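Local coordinates for protein putative sarcosine dimethylglycine methyltransferase (PDB 2O57) that probably transfers methyl groups from S-adenosylmethionine, perhaps to sarcosine or dimethylglycine, at residues N149-I154 / A174-P179; V169-A174 / K222-V227; K178-M183 / R292-I297; L226-T231 / G287-R292. All coordinates share one frame; numbering follows the deposited sequence. Where two conformers were deposited one is given.

Contact 1 of 4, residues N149-I154 / A174-P179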
loop_
_atom_site.group_PDB
_atom_site.type_symbol
_atom_site.label_atom_id
_atom_site.label_comp_id
_atom_site.label_asym_id
_atom_site.label_seq_id
_atom_site.Cartn_x
_atom_site.Cartn_y
_atom_site.Cartn_z
ATOM N N ASN A 149 -25.625 9.098 -7.211
ATOM C CA ASN A 149 -24.707 9.595 -8.211
ATOM C C ASN A 149 -24.302 11.045 -8.006
ATOM O O ASN A 149 -24.332 11.806 -8.960
ATOM C CB ASN A 149 -25.303 9.419 -9.617
ATOM C CG ASN A 149 -25.663 8.003 -9.910
ATOM O OD1 ASN A 149 -24.833 7.104 -9.732
ATOM N ND2 ASN A 149 -26.913 7.769 -10.332
ATOM N N SER A 150 -23.967 11.412 -6.762
ATOM C CA SER A 150 -23.599 12.785 -6.400
ATOM C C SER A 150 -22.089 13.077 -6.411
ATOM O O SER A 150 -21.692 14.207 -6.688
ATOM C CB SER A 150 -24.127 13.123 -4.981
ATOM O OG SER A 150 -25.509 13.452 -5.016
ATOM N N TYR A 151 -21.259 12.072 -6.096
ATOM C CA TYR A 151 -19.849 12.332 -5.838
ATOM C C TYR A 151 -18.849 11.807 -6.846
ATOM O O TYR A 151 -18.916 10.670 -7.273
ATOM C CB TYR A 151 -19.485 11.878 -4.403
ATOM C CG TYR A 151 -20.274 12.665 -3.370
ATOM C CD1 TYR A 151 -19.923 13.976 -3.066
ATOM C CD2 TYR A 151 -21.393 12.118 -2.759
ATOM C CE1 TYR A 151 -20.643 14.725 -2.161
ATOM C CE2 TYR A 151 -22.146 12.845 -1.840
ATOM C CZ TYR A 151 -21.769 14.159 -1.554
ATOM O OH TYR A 151 -22.487 14.905 -0.645
ATOM N N ASP A 152 -17.873 12.637 -7.173
ATOM C CA ASP A 152 -16.733 12.164 -7.925
ATOM C C ASP A 152 -15.873 11.211 -7.108
ATOM O O ASP A 152 -15.260 10.326 -7.662
ATOM C CB ASP A 152 -15.925 13.351 -8.400
ATOM C CG ASP A 152 -16.734 14.249 -9.300
ATOM O OD1 ASP A 152 -17.096 13.743 -10.378
ATOM O OD2 ASP A 152 -17.058 15.395 -8.912
ATOM N N PHE A 153 -15.836 11.399 -5.785
ATOM C CA PHE A 153 -14.981 10.598 -4.907
ATOM C C PHE A 153 -15.465 10.629 -3.453
ATOM O O PHE A 153 -16.228 11.522 -3.037
ATOM C CB PHE A 153 -13.490 11.023 -4.997
ATOM C CG PHE A 153 -13.206 12.389 -4.434
ATOM C CD1 PHE A 153 -12.820 12.542 -3.094
ATOM C CD2 PHE A 153 -13.292 13.537 -5.246
ATOM C CE1 PHE A 153 -12.549 13.834 -2.570
ATOM C CE2 PHE A 153 -13.016 14.818 -4.738
ATOM C CZ PHE A 153 -12.637 14.957 -3.386
ATOM N N ILE A 154 -15.081 9.583 -2.732
ATOM C CA ILE A 154 -15.293 9.428 -1.298
ATOM C C ILE A 154 -13.927 9.200 -0.620
ATOM O O ILE A 154 -13.067 8.422 -1.106
ATOM C CB ILE A 154 -16.236 8.250 -0.942
ATOM C CG1 ILE A 154 -17.622 8.510 -1.491
ATOM C CG2 ILE A 154 -16.277 7.996 0.622
ATOM C CD1 ILE A 154 -18.623 7.271 -1.391
ATOM N N ALA A 174 -21.604 3.078 -2.800
ATOM C CA ALA A 174 -21.812 2.856 -4.209
ATOM C C ALA A 174 -22.964 3.699 -4.758
ATOM O O ALA A 174 -22.827 4.303 -5.815
ATOM C CB ALA A 174 -21.982 1.364 -4.535
ATOM N N ARG A 175 -24.065 3.788 -4.003
ATOM C CA ARG A 175 -25.217 4.605 -4.399
ATOM C C ARG A 175 -24.849 6.070 -4.664
ATOM O O ARG A 175 -25.257 6.660 -5.669
ATOM C CB ARG A 175 -26.325 4.548 -3.327
ATOM C CG ARG A 175 -27.561 5.345 -3.718
ATOM C CD ARG A 175 -28.657 5.296 -2.653
ATOM N NE ARG A 175 -28.268 5.978 -1.409
ATOM C CZ ARG A 175 -28.291 7.298 -1.232
ATOM N NH1 ARG A 175 -28.642 8.110 -2.236
ATOM N NH2 ARG A 175 -27.960 7.803 -0.050
ATOM N N VAL A 176 -24.090 6.667 -3.755
ATOM C CA VAL A 176 -23.823 8.092 -3.870
ATOM C C VAL A 176 -22.660 8.453 -4.795
ATOM O O VAL A 176 -22.485 9.603 -5.152
ATOM C CB VAL A 176 -23.705 8.784 -2.493
ATOM C CG1 VAL A 176 -25.002 8.551 -1.674
ATOM C CG2 VAL A 176 -22.402 8.354 -1.714
ATOM N N LEU A 177 -21.862 7.463 -5.174
ATOM C CA LEU A 177 -20.787 7.716 -6.118
ATOM C C LEU A 177 -21.358 7.818 -7.500
ATOM O O LEU A 177 -22.285 7.068 -7.868
ATOM C CB LEU A 177 -19.723 6.607 -6.091
ATOM C CG LEU A 177 -18.598 6.698 -5.065
ATOM C CD1 LEU A 177 -17.797 5.382 -5.087
ATOM C CD2 LEU A 177 -17.702 7.911 -5.366
ATOM N N LYS A 178 -20.803 8.738 -8.274
ATOM C CA LYS A 178 -21.087 8.745 -9.713
ATOM C C LYS A 178 -20.476 7.508 -10.352
ATOM O O LYS A 178 -19.536 6.925 -9.819
ATOM C CB LYS A 178 -20.509 9.983 -10.382
ATOM C CG LYS A 178 -21.105 11.321 -9.919
ATOM C CD LYS A 178 -20.676 12.416 -10.887
ATOM C CE LYS A 178 -20.316 13.696 -10.160
ATOM N NZ LYS A 178 -19.659 14.639 -11.148
ATOM N N PRO A 179 -20.985 7.109 -11.531
ATOM C CA PRO A 179 -20.293 6.064 -12.288
ATOM C C PRO A 179 -18.812 6.437 -12.459
ATOM O O PRO A 179 -18.477 7.595 -12.747
ATOM C CB PRO A 179 -21.017 6.087 -13.645
ATOM C CG PRO A 179 -22.437 6.567 -13.278
ATOM C CD PRO A 179 -22.195 7.611 -12.226
HETATM O O HOH W 1 -26.654 5.255 -7.626
#
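V176 O takes two backbone N-H groups from the other segment, S150 N at 2.8 Å and Y151 N at 2.9 Å, where helix 166-176 runs out beside the start of strand 151-157. This helix is the connection of a beta-alpha-beta crossover between the parallel strands 151-157 and 181-190 of the Rossmann-like methyltransferase fold. Y151 N approaches nearly along the C=O axis, whereas S150 N sits above the carbonyl plane. R175 O accepts from N149 N, and K178 N in turn binds Y151 O, which sets L177 in parallel register with Y151. With CG anti to its carbonyl carbon (chi1 -62°), Y151 runs alongside V176, CD2 lying 4.0 Å from V176 CG2, and its hydroxyl goes on to D109. The tip of I154, CD1, touches both V176 CG2 at 3.9 Å and L177 CG at 3.7 Å, the isoleucine crossing V176 at about a right angle. N149 OD1 and L177 O, two acceptors, are both bonded by K293 NZ. K178 passes N149 O with its CG, bends at chi3 (-139°) and runs beside D152. D152 OD2 accepts from K85 N, while K178 NZ reaches D152 OD1 at 2.8 Å on the syn side, 29° out of the carboxylate plane.

Contact 2 of 4, residues V169-A174 / K222-V227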
loop_
_atom_site.group_PDB
_atom_site.type_symbol
_atom_site.label_atom_id
_atom_site.label_comp_id
_atom_site.label_asym_id
_atom_site.label_seq_id
_atom_site.Cartn_x
_atom_site.Cartn_y
_atom_site.Cartn_z
ATOM N N VAL A 169 -23.112 0.178 4.613
ATOM C CA VAL A 169 -22.070 1.206 4.361
ATOM C C VAL A 169 -21.619 1.165 2.903
ATOM O O VAL A 169 -21.687 2.162 2.191
ATOM C CB VAL A 169 -20.833 1.024 5.286
ATOM C CG1 VAL A 169 -19.741 2.077 4.984
ATOM C CG2 VAL A 169 -21.262 1.097 6.765
ATOM N N PHE A 170 -21.197 0.000 2.450
ATOM C CA PHE A 170 -20.740 -0.120 1.069
ATOM C C PHE A 170 -21.876 0.098 0.052
ATOM O O PHE A 170 -21.636 0.654 -0.999
ATOM C CB PHE A 170 -19.998 -1.458 0.845
ATOM C CG PHE A 170 -18.562 -1.422 1.304
ATOM C CD1 PHE A 170 -17.555 -0.865 0.477
ATOM C CD2 PHE A 170 -18.204 -1.961 2.533
ATOM C CE1 PHE A 170 -16.224 -0.801 0.917
ATOM C CE2 PHE A 170 -16.886 -1.945 2.972
ATOM C CZ PHE A 170 -15.879 -1.352 2.168
ATOM N N GLN A 171 -23.115 -0.292 0.383
ATOM C CA GLN A 171 -24.246 -0.041 -0.526
ATOM C C GLN A 171 -24.464 1.486 -0.697
ATOM O O GLN A 171 -24.762 1.965 -1.800
ATOM C CB GLN A 171 -25.536 -0.716 -0.014
ATOM C CG GLN A 171 -25.551 -2.236 -0.232
ATOM C CD GLN A 171 -26.723 -2.912 0.424
ATOM O OE1 GLN A 171 -27.245 -2.431 1.426
ATOM N NE2 GLN A 171 -27.146 -4.038 -0.129
ATOM N N GLU A 172 -24.414 2.212 0.416
ATOM C CA GLU A 172 -24.564 3.671 0.399
ATOM C C GLU A 172 -23.416 4.335 -0.343
ATOM O O GLU A 172 -23.641 5.266 -1.096
ATOM C CB GLU A 172 -24.679 4.247 1.817
ATOM C CG GLU A 172 -26.052 4.000 2.478
ATOM C CD GLU A 172 -27.121 4.756 1.725
ATOM O OE1 GLU A 172 -27.276 5.972 1.963
ATOM O OE2 GLU A 172 -27.788 4.154 0.871
ATOM N N CYS A 173 -22.185 3.863 -0.106
ATOM C CA CYS A 173 -21.019 4.406 -0.834
ATOM C C CYS A 173 -21.216 4.274 -2.351
ATOM O O CYS A 173 -21.023 5.255 -3.099
ATOM C CB CYS A 173 -19.703 3.769 -0.387
ATOM S SG CYS A 173 -19.179 4.254 1.307
ATOM N N ALA A 174 -21.604 3.078 -2.800
ATOM C CA ALA A 174 -21.812 2.856 -4.209
ATOM C C ALA A 174 -22.964 3.699 -4.758
ATOM O O ALA A 174 -22.827 4.303 -5.815
ATOM C CB ALA A 174 -21.982 1.364 -4.535
ATOM N N LYS A 222 -17.457 -5.423 -3.944
ATOM C CA LYS A 222 -17.722 -6.043 -5.255
ATOM C C LYS A 222 -19.196 -6.317 -5.452
ATOM O O LYS A 222 -19.729 -6.061 -6.509
ATOM C CB LYS A 222 -16.936 -7.335 -5.439
ATOM C CG LYS A 222 -17.209 -8.089 -6.759
ATOM C CD LYS A 222 -16.369 -9.356 -6.790
ATOM C CE LYS A 222 -16.804 -10.326 -7.926
ATOM N NZ LYS A 222 -15.748 -11.362 -8.111
ATOM N N GLU A 223 -19.836 -6.837 -4.413
ATOM C CA GLU A 223 -21.288 -7.034 -4.378
ATOM C C GLU A 223 -22.058 -5.745 -4.785
ATOM O O GLU A 223 -23.131 -5.811 -5.405
ATOM C CB GLU A 223 -21.654 -7.416 -2.941
ATOM C CG GLU A 223 -22.578 -8.479 -2.857
ATOM C CD GLU A 223 -23.068 -8.665 -1.455
ATOM O OE1 GLU A 223 -22.287 -9.217 -0.641
ATOM O OE2 GLU A 223 -24.235 -8.258 -1.211
ATOM N N CYS A 224 -21.499 -4.590 -4.404
ATOM C CA CYS A 224 -22.117 -3.284 -4.621
ATOM C C CYS A 224 -21.702 -2.585 -5.918
ATOM O O CYS A 224 -22.012 -1.405 -6.116
ATOM C CB CYS A 224 -21.826 -2.376 -3.417
ATOM S SG CYS A 224 -22.491 -3.080 -1.886
ATOM N N GLY A 225 -20.985 -3.306 -6.784
ATOM C CA GLY A 225 -20.479 -2.734 -8.041
ATOM C C GLY A 225 -19.235 -1.861 -7.888
ATOM O O GLY A 225 -18.963 -1.011 -8.746
ATOM N N LEU A 226 -18.476 -2.076 -6.806
ATOM C CA LEU A 226 -17.201 -1.380 -6.624
ATOM C C LEU A 226 -16.040 -2.326 -6.767
ATOM O O LEU A 226 -15.841 -3.225 -5.926
ATOM C CB LEU A 226 -17.094 -0.676 -5.260
ATOM C CG LEU A 226 -18.219 0.263 -4.835
ATOM C CD1 LEU A 226 -18.052 0.713 -3.372
ATOM C CD2 LEU A 226 -18.224 1.442 -5.757
ATOM N N VAL A 227 -15.255 -2.108 -7.810
ATOM C CA VAL A 227 -14.047 -2.912 -8.046
ATOM C C VAL A 227 -12.888 -2.385 -7.186
ATOM O O VAL A 227 -12.764 -1.164 -6.976
ATOM C CB VAL A 227 -13.692 -2.956 -9.552
ATOM C CG1 VAL A 227 -13.225 -1.606 -10.048
ATOM C CG2 VAL A 227 -12.635 -4.029 -9.840
#
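C224 turns its side chain onto helix 166-176, meeting F170, Q171 and A174. Its CB starts 3.9 Å from A174 CB and equally close to F170 O. SG is anti to the carbonyl carbon (chi1 -60°), which carries the sulphur to the helix surface: there it lies 3.6 Å from Q171 CG, with Q171 N just as near and F170 CB a little farther away. The backbone joins in, C224 O coming within 3.2 Å of A174 CB, a close approach of backbone to methyl. L226 covers the same alanine from the strand side. Its branch point CG is 3.9 Å from A174 CB, with CD1 and CD2 both close by, and CD1 also reaches the edge of the F170 ring, 4.2 Å from F170 CD1. An alanine in place of L226 would probably open a gap beside A174 CB and leave this part of the F170 edge without its neighbour. No hydrogen bond crosses the contact. Y217 and F160 meet the F170 ring edge-to-face. A Schellman motif closes helix 214-223, L226 N returning to A221 O and G225 N to K222 O, with G225 at the positive-phi C-prime position; it brings the chain into strand 226-233 against helix 166-176, which packs on the sheet of this alpha/beta fold.

Contact 3 of 4, residues K178-M183 / R292-I297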
loop_
_atom_site.group_PDB
_atom_site.type_symbol
_atom_site.label_atom_id
_atom_site.label_comp_id
_atom_site.label_asym_id
_atom_site.label_seq_id
_atom_site.Cartn_x
_atom_site.Cartn_y
_atom_site.Cartn_z
ATOM N N LYS A 178 -20.803 8.738 -8.274
ATOM C CA LYS A 178 -21.087 8.745 -9.713
ATOM C C LYS A 178 -20.476 7.508 -10.352
ATOM O O LYS A 178 -19.536 6.925 -9.819
ATOM C CB LYS A 178 -20.509 9.983 -10.382
ATOM C CG LYS A 178 -21.105 11.321 -9.919
ATOM C CD LYS A 178 -20.676 12.416 -10.887
ATOM C CE LYS A 178 -20.316 13.696 -10.160
ATOM N NZ LYS A 178 -19.659 14.639 -11.148
ATOM N N PRO A 179 -20.985 7.109 -11.531
ATOM C CA PRO A 179 -20.293 6.064 -12.288
ATOM C C PRO A 179 -18.812 6.437 -12.459
ATOM O O PRO A 179 -18.477 7.595 -12.747
ATOM C CB PRO A 179 -21.017 6.087 -13.645
ATOM C CG PRO A 179 -22.437 6.567 -13.278
ATOM C CD PRO A 179 -22.195 7.611 -12.226
ATOM N N ARG A 180 -17.937 5.468 -12.222
ATOM C CA ARG A 180 -16.479 5.650 -12.325
ATOM C C ARG A 180 -15.902 6.567 -11.244
ATOM O O ARG A 180 -14.728 6.857 -11.265
ATOM C CB ARG A 180 -16.025 6.057 -13.728
ATOM C CG ARG A 180 -16.486 5.081 -14.840
ATOM C CD ARG A 180 -15.690 5.276 -16.160
ATOM N NE ARG A 180 -14.244 5.028 -15.974
ATOM C CZ ARG A 180 -13.674 3.825 -15.807
ATOM N NH1 ARG A 180 -14.396 2.700 -15.752
ATOM N NH2 ARG A 180 -12.357 3.744 -15.660
ATOM N N GLY A 181 -16.738 6.985 -10.295
ATOM C CA GLY A 181 -16.253 7.604 -9.059
ATOM C C GLY A 181 -15.330 6.701 -8.267
ATOM O O GLY A 181 -15.402 5.475 -8.379
ATOM N N VAL A 182 -14.453 7.296 -7.456
ATOM C CA VAL A 182 -13.412 6.518 -6.802
ATOM C C VAL A 182 -13.532 6.710 -5.286
ATOM O O VAL A 182 -13.766 7.833 -4.819
ATOM C CB VAL A 182 -11.983 6.905 -7.329
ATOM C CG1 VAL A 182 -10.855 6.207 -6.519
ATOM C CG2 VAL A 182 -11.826 6.481 -8.800
HETATM N N MSE A 183 -13.383 5.627 -4.527
HETATM C CA MSE A 183 -13.380 5.766 -3.076
HETATM C C MSE A 183 -12.040 5.363 -2.499
HETATM O O MSE A 183 -11.545 4.262 -2.788
HETATM C CB MSE A 183 -14.469 4.901 -2.449
HETATM C CG MSE A 183 -14.370 4.882 -0.915
HETATM SE SE MSE A 183 -15.997 4.375 0.026
HETATM C CE MSE A 183 -16.019 2.541 -0.345
ATOM N N ARG A 292 -13.219 1.615 -7.451
ATOM C CA ARG A 292 -13.916 2.422 -8.432
ATOM C C ARG A 292 -15.310 1.846 -8.686
ATOM O O ARG A 292 -15.492 0.627 -8.711
ATOM C CB ARG A 292 -13.125 2.527 -9.738
ATOM C CG ARG A 292 -13.749 3.492 -10.758
ATOM C CD ARG A 292 -13.032 3.545 -12.109
ATOM N NE ARG A 292 -11.673 4.090 -12.090
ATOM C CZ ARG A 292 -11.328 5.385 -12.118
ATOM N NH1 ARG A 292 -12.241 6.382 -12.111
ATOM N NH2 ARG A 292 -10.039 5.681 -12.140
ATOM N N LYS A 293 -16.298 2.721 -8.848
ATOM C CA LYS A 293 -17.640 2.301 -9.235
ATOM C C LYS A 293 -17.698 1.932 -10.747
ATOM O O LYS A 293 -17.996 2.777 -11.611
ATOM C CB LYS A 293 -18.673 3.380 -8.914
ATOM C CG LYS A 293 -20.106 2.937 -9.175
ATOM C CD LYS A 293 -21.132 3.964 -8.607
ATOM C CE LYS A 293 -22.552 3.690 -9.107
ATOM N NZ LYS A 293 -23.522 4.696 -8.520
ATOM N N SER A 294 -17.364 0.677 -11.034
ATOM C CA SER A 294 -17.342 0.116 -12.396
ATOM C C SER A 294 -17.246 -1.388 -12.240
ATOM O O SER A 294 -16.783 -1.892 -11.202
ATOM C CB SER A 294 -16.137 0.616 -13.228
ATOM O OG SER A 294 -14.916 0.290 -12.584
ATOM N N ASP A 295 -17.637 -2.081 -13.293
ATOM C CA ASP A 295 -17.631 -3.535 -13.344
ATOM C C ASP A 295 -16.205 -4.079 -13.323
ATOM O O ASP A 295 -15.952 -5.119 -12.718
ATOM C CB ASP A 295 -18.378 -3.981 -14.612
ATOM C CG ASP A 295 -18.607 -5.489 -14.681
ATOM O OD1 ASP A 295 -18.773 -6.134 -13.615
ATOM O OD2 ASP A 295 -18.647 -6.023 -15.824
ATOM N N LYS A 296 -15.272 -3.362 -13.953
ATOM C CA LYS A 296 -13.903 -3.860 -14.139
ATOM C C LYS A 296 -12.785 -2.842 -13.936
ATOM O O LYS A 296 -13.015 -1.637 -14.097
ATOM C CB LYS A 296 -13.728 -4.473 -15.549
ATOM C CG LYS A 296 -14.551 -5.726 -15.845
ATOM C CD LYS A 296 -14.040 -6.975 -15.114
ATOM C CE LYS A 296 -14.756 -8.231 -15.636
ATOM N NZ LYS A 296 -13.864 -9.452 -15.629
ATOM N N ILE A 297 -11.651 -3.422 -13.475
ATOM C CA ILE A 297 -10.224 -2.968 -13.502
ATOM C C ILE A 297 -9.459 -3.268 -12.196
ATOM O O ILE A 297 -8.366 -3.841 -12.206
ATOM C CB ILE A 297 -9.926 -1.523 -14.012
ATOM C CG1 ILE A 297 -10.398 -1.336 -15.454
ATOM C CG2 ILE A 297 -8.386 -1.278 -14.004
ATOM C CD1 ILE A 297 -10.570 0.114 -15.854
ATOM O OXT ILE A 297 -9.893 -2.947 -11.101
#
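R292 lays its guanidinium flat against that of R180, the planes 8° apart and the centres 4.6 Å from each other. It gets there with CG anti to the backbone N and a bend at chi3 (-66°) that turns NE aside. NH1 then gives a hydrogen bond to R180 O at 2.7 Å, in the carbonyl plane though tilted 18° from its own guanidinium plane. R180 NH2 covers one face of the R292 guanidinium, and V182 CG2 the opposite one, 3.3 Å from NH1. Stacking two positive groups has a likely electrostatic cost, perhaps partly offset by a long, weak ion pair from R292 NH2 to E52 of the second subunit. In the backbone, R292 faces V182 as a non-hydrogen-bonded antiparallel pair.

K293 follows, its N bonded to G181 O at 2.9 Å and its O accepting from R180 N at 2.8 Å. Those bonds grip a type II turn, K178 to G181, in which a CB on G181 would clash with K178 O. The extended K293 side chain passes K178 O, CD at 3.6 Å, on its way to L177 O and A174 O, which NZ binds together with N149 OD1. S294 brings CB to within 3.7 Å of R180 NH1, while its OG bonds K296 O. I297 turns back, CD1 near the edge of the R180 guanidinium, and both K296 and I297 pack on R280 of the second subunit. The contact sits where strands 181-190 and 284-293 run side by side, with strand 226-233 next to R292, and helix 166-176 packed on M183 through F170 and C173.

Contact 4 of 4, residues L226-T231 / G287-R292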
loop_
_atom_site.group_PDB
_atom_site.type_symbol
_atom_site.label_atom_id
_atom_site.label_comp_id
_atom_site.label_asym_id
_atom_site.label_seq_id
_atom_site.Cartn_x
_atom_site.Cartn_y
_atom_site.Cartn_z
ATOM N N LEU A 226 -18.476 -2.076 -6.806
ATOM C CA LEU A 226 -17.201 -1.380 -6.624
ATOM C C LEU A 226 -16.040 -2.326 -6.767
ATOM O O LEU A 226 -15.841 -3.225 -5.926
ATOM C CB LEU A 226 -17.094 -0.676 -5.260
ATOM C CG LEU A 226 -18.219 0.263 -4.835
ATOM C CD1 LEU A 226 -18.052 0.713 -3.372
ATOM C CD2 LEU A 226 -18.224 1.442 -5.757
ATOM N N VAL A 227 -15.255 -2.108 -7.810
ATOM C CA VAL A 227 -14.047 -2.912 -8.046
ATOM C C VAL A 227 -12.888 -2.385 -7.186
ATOM O O VAL A 227 -12.764 -1.164 -6.976
ATOM C CB VAL A 227 -13.692 -2.956 -9.552
ATOM C CG1 VAL A 227 -13.225 -1.606 -10.048
ATOM C CG2 VAL A 227 -12.635 -4.029 -9.840
ATOM N N THR A 228 -12.074 -3.307 -6.674
ATOM C CA THR A 228 -10.943 -2.957 -5.839
ATOM C C THR A 228 -9.755 -2.720 -6.777
ATOM O O THR A 228 -9.330 -3.626 -7.531
ATOM C CB THR A 228 -10.621 -4.057 -4.819
ATOM O OG1 THR A 228 -11.719 -4.198 -3.911
ATOM C CG2 THR A 228 -9.384 -3.665 -4.037
ATOM N N LEU A 229 -9.280 -1.490 -6.778
ATOM C CA LEU A 229 -8.149 -1.059 -7.614
ATOM C C LEU A 229 -6.815 -1.443 -7.009
ATOM O O LEU A 229 -5.920 -1.881 -7.727
ATOM C CB LEU A 229 -8.152 0.449 -7.781
ATOM C CG LEU A 229 -9.339 1.118 -8.491
ATOM C CD1 LEU A 229 -9.097 2.644 -8.644
ATOM C CD2 LEU A 229 -9.600 0.497 -9.866
ATOM N N ARG A 230 -6.693 -1.275 -5.692
ATOM C CA ARG A 230 -5.464 -1.567 -4.960
ATOM C C ARG A 230 -5.736 -1.657 -3.458
ATOM O O ARG A 230 -6.689 -1.032 -2.955
ATOM C CB ARG A 230 -4.405 -0.504 -5.256
ATOM C CG ARG A 230 -4.796 0.939 -4.867
ATOM C CD ARG A 230 -3.823 1.974 -5.408
ATOM N NE ARG A 230 -4.164 2.347 -6.792
ATOM C CZ ARG A 230 -4.083 3.578 -7.298
ATOM N NH1 ARG A 230 -3.630 4.609 -6.576
ATOM N NH2 ARG A 230 -4.445 3.792 -8.553
ATOM N N THR A 231 -4.881 -2.399 -2.747
ATOM C CA THR A 231 -4.946 -2.520 -1.296
ATOM C C THR A 231 -3.557 -2.456 -0.646
ATOM O O THR A 231 -2.509 -2.696 -1.310
ATOM C CB THR A 231 -5.690 -3.801 -0.838
ATOM O OG1 THR A 231 -4.960 -4.971 -1.208
ATOM C CG2 THR A 231 -7.081 -3.895 -1.454
ATOM N N GLY A 287 -5.360 -1.110 7.327
ATOM C CA GLY A 287 -5.656 -1.387 5.924
ATOM C C GLY A 287 -5.926 -0.126 5.150
ATOM O O GLY A 287 -6.381 0.862 5.709
ATOM N N GLY A 288 -5.631 -0.146 3.855
ATOM C CA GLY A 288 -5.951 0.986 2.980
ATOM C C GLY A 288 -6.474 0.388 1.681
ATOM O O GLY A 288 -5.973 -0.662 1.248
HETATM N N MSE A 289 -7.467 1.025 1.059
HETATM C CA MSE A 289 -8.014 0.516 -0.199
HETATM C C MSE A 289 -8.537 1.618 -1.107
HETATM O O MSE A 289 -9.009 2.634 -0.637
HETATM C CB MSE A 289 -9.169 -0.447 0.044
HETATM C CG MSE A 289 -8.957 -1.386 1.226
HETATM SE SE MSE A 289 -10.458 -2.483 1.719
HETATM C CE MSE A 289 -10.497 -3.739 0.194
ATOM N N LEU A 290 -8.477 1.382 -2.413
ATOM C CA LEU A 290 -9.154 2.248 -3.366
ATOM C C LEU A 290 -10.063 1.403 -4.228
ATOM O O LEU A 290 -9.706 0.282 -4.650
ATOM C CB LEU A 290 -8.177 3.015 -4.234
ATOM C CG LEU A 290 -7.615 4.317 -3.648
ATOM C CD1 LEU A 290 -6.413 3.964 -2.670
ATOM C CD2 LEU A 290 -7.143 5.061 -4.842
ATOM N N PHE A 291 -11.246 1.942 -4.473
ATOM C CA PHE A 291 -12.264 1.265 -5.263
ATOM C C PHE A 291 -12.698 2.186 -6.372
ATOM O O PHE A 291 -12.572 3.409 -6.248
ATOM C CB PHE A 291 -13.512 0.984 -4.422
ATOM C CG PHE A 291 -13.259 0.221 -3.148
ATOM C CD1 PHE A 291 -13.218 -1.171 -3.151
ATOM C CD2 PHE A 291 -13.113 0.899 -1.940
ATOM C CE1 PHE A 291 -13.017 -1.883 -1.958
ATOM C CE2 PHE A 291 -12.926 0.200 -0.744
ATOM C CZ PHE A 291 -12.875 -1.191 -0.757
ATOM N N ARG A 292 -13.219 1.615 -7.451
ATOM C CA ARG A 292 -13.916 2.422 -8.432
ATOM C C ARG A 292 -15.310 1.846 -8.686
ATOM O O ARG A 292 -15.492 0.627 -8.711
ATOM C CB ARG A 292 -13.125 2.527 -9.738
ATOM C CG ARG A 292 -13.749 3.492 -10.758
ATOM C CD ARG A 292 -13.032 3.545 -12.109
ATOM N NE ARG A 292 -11.673 4.090 -12.090
ATOM C CZ ARG A 292 -11.328 5.385 -12.118
ATOM N NH1 ARG A 292 -12.241 6.382 -12.111
ATOM N NH2 ARG A 292 -10.039 5.681 -12.140
#
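L226 sets CB 4.0 Å from F291 CB at the start of an antiparallel pairing, strand 226-233 beside strand 284-293, that carries a classic beta bulge. Next, V227 forms a hydrogen-bonded pair with R292: each N binds the other's O, both at 2.9 Å. V227 CG1 rests against R292 CB on the side where L229 also lies. T228 faces the other way and runs alongside F291, OG1 only 3.3 Å from CE1 in an oblique approach to the ring.

At L229 the register slips by one, L229 and R230 both standing opposite L290. L229 N donates to L290 O at 2.8 Å and R230 O accepts from L290 N at 3.1 Å, so L290 holds both residues of the bulge. The L229 side chain crosses R292 obliquely, CD2 lying 4.1 Å from R292 CB, and also touches T77. An alanine at L229 would probably leave a gap beside R292 CB and T77, where CG and its two methyls now sit.

R230 has CG between its backbone N and carbonyl carbon (chi1 60°), alongside L290, whose CD2 covers one face of the guanidinium. Salt bridges with E73 and with D236 of the second subunit hold that charge. T231 pairs with a strand of the second subunit, continuing the sheet, while its CG2 meets CE of selenomethionine M289 at 3.8 Å.

Overall arrangement
The four contacts cluster at one end of the sheet, neighbouring centres about 9 to 11 Å apart and contacts 1 and 4 about 15 Å. Contact 1 closes the crossover into strand 181-190, contact 3 ties that strand's start to strand 284-293, and contact 4 adds edge strand 226-233, whose entry contact 2 packs against helix 166-176. K293 NZ joins contacts 1 to 3, 2.8 Å from both A174 O and L177 O. L226 and F170 bridge the layers, F170 CE1 lying 3.8 Å from F291 CZ. In this family the cofactor sits at the C-terminal ends of the parallel strands; contacts 1 and 3 lie where strands 151-157 and 181-190 begin. Contacts 3 and 4 also meet the second subunit.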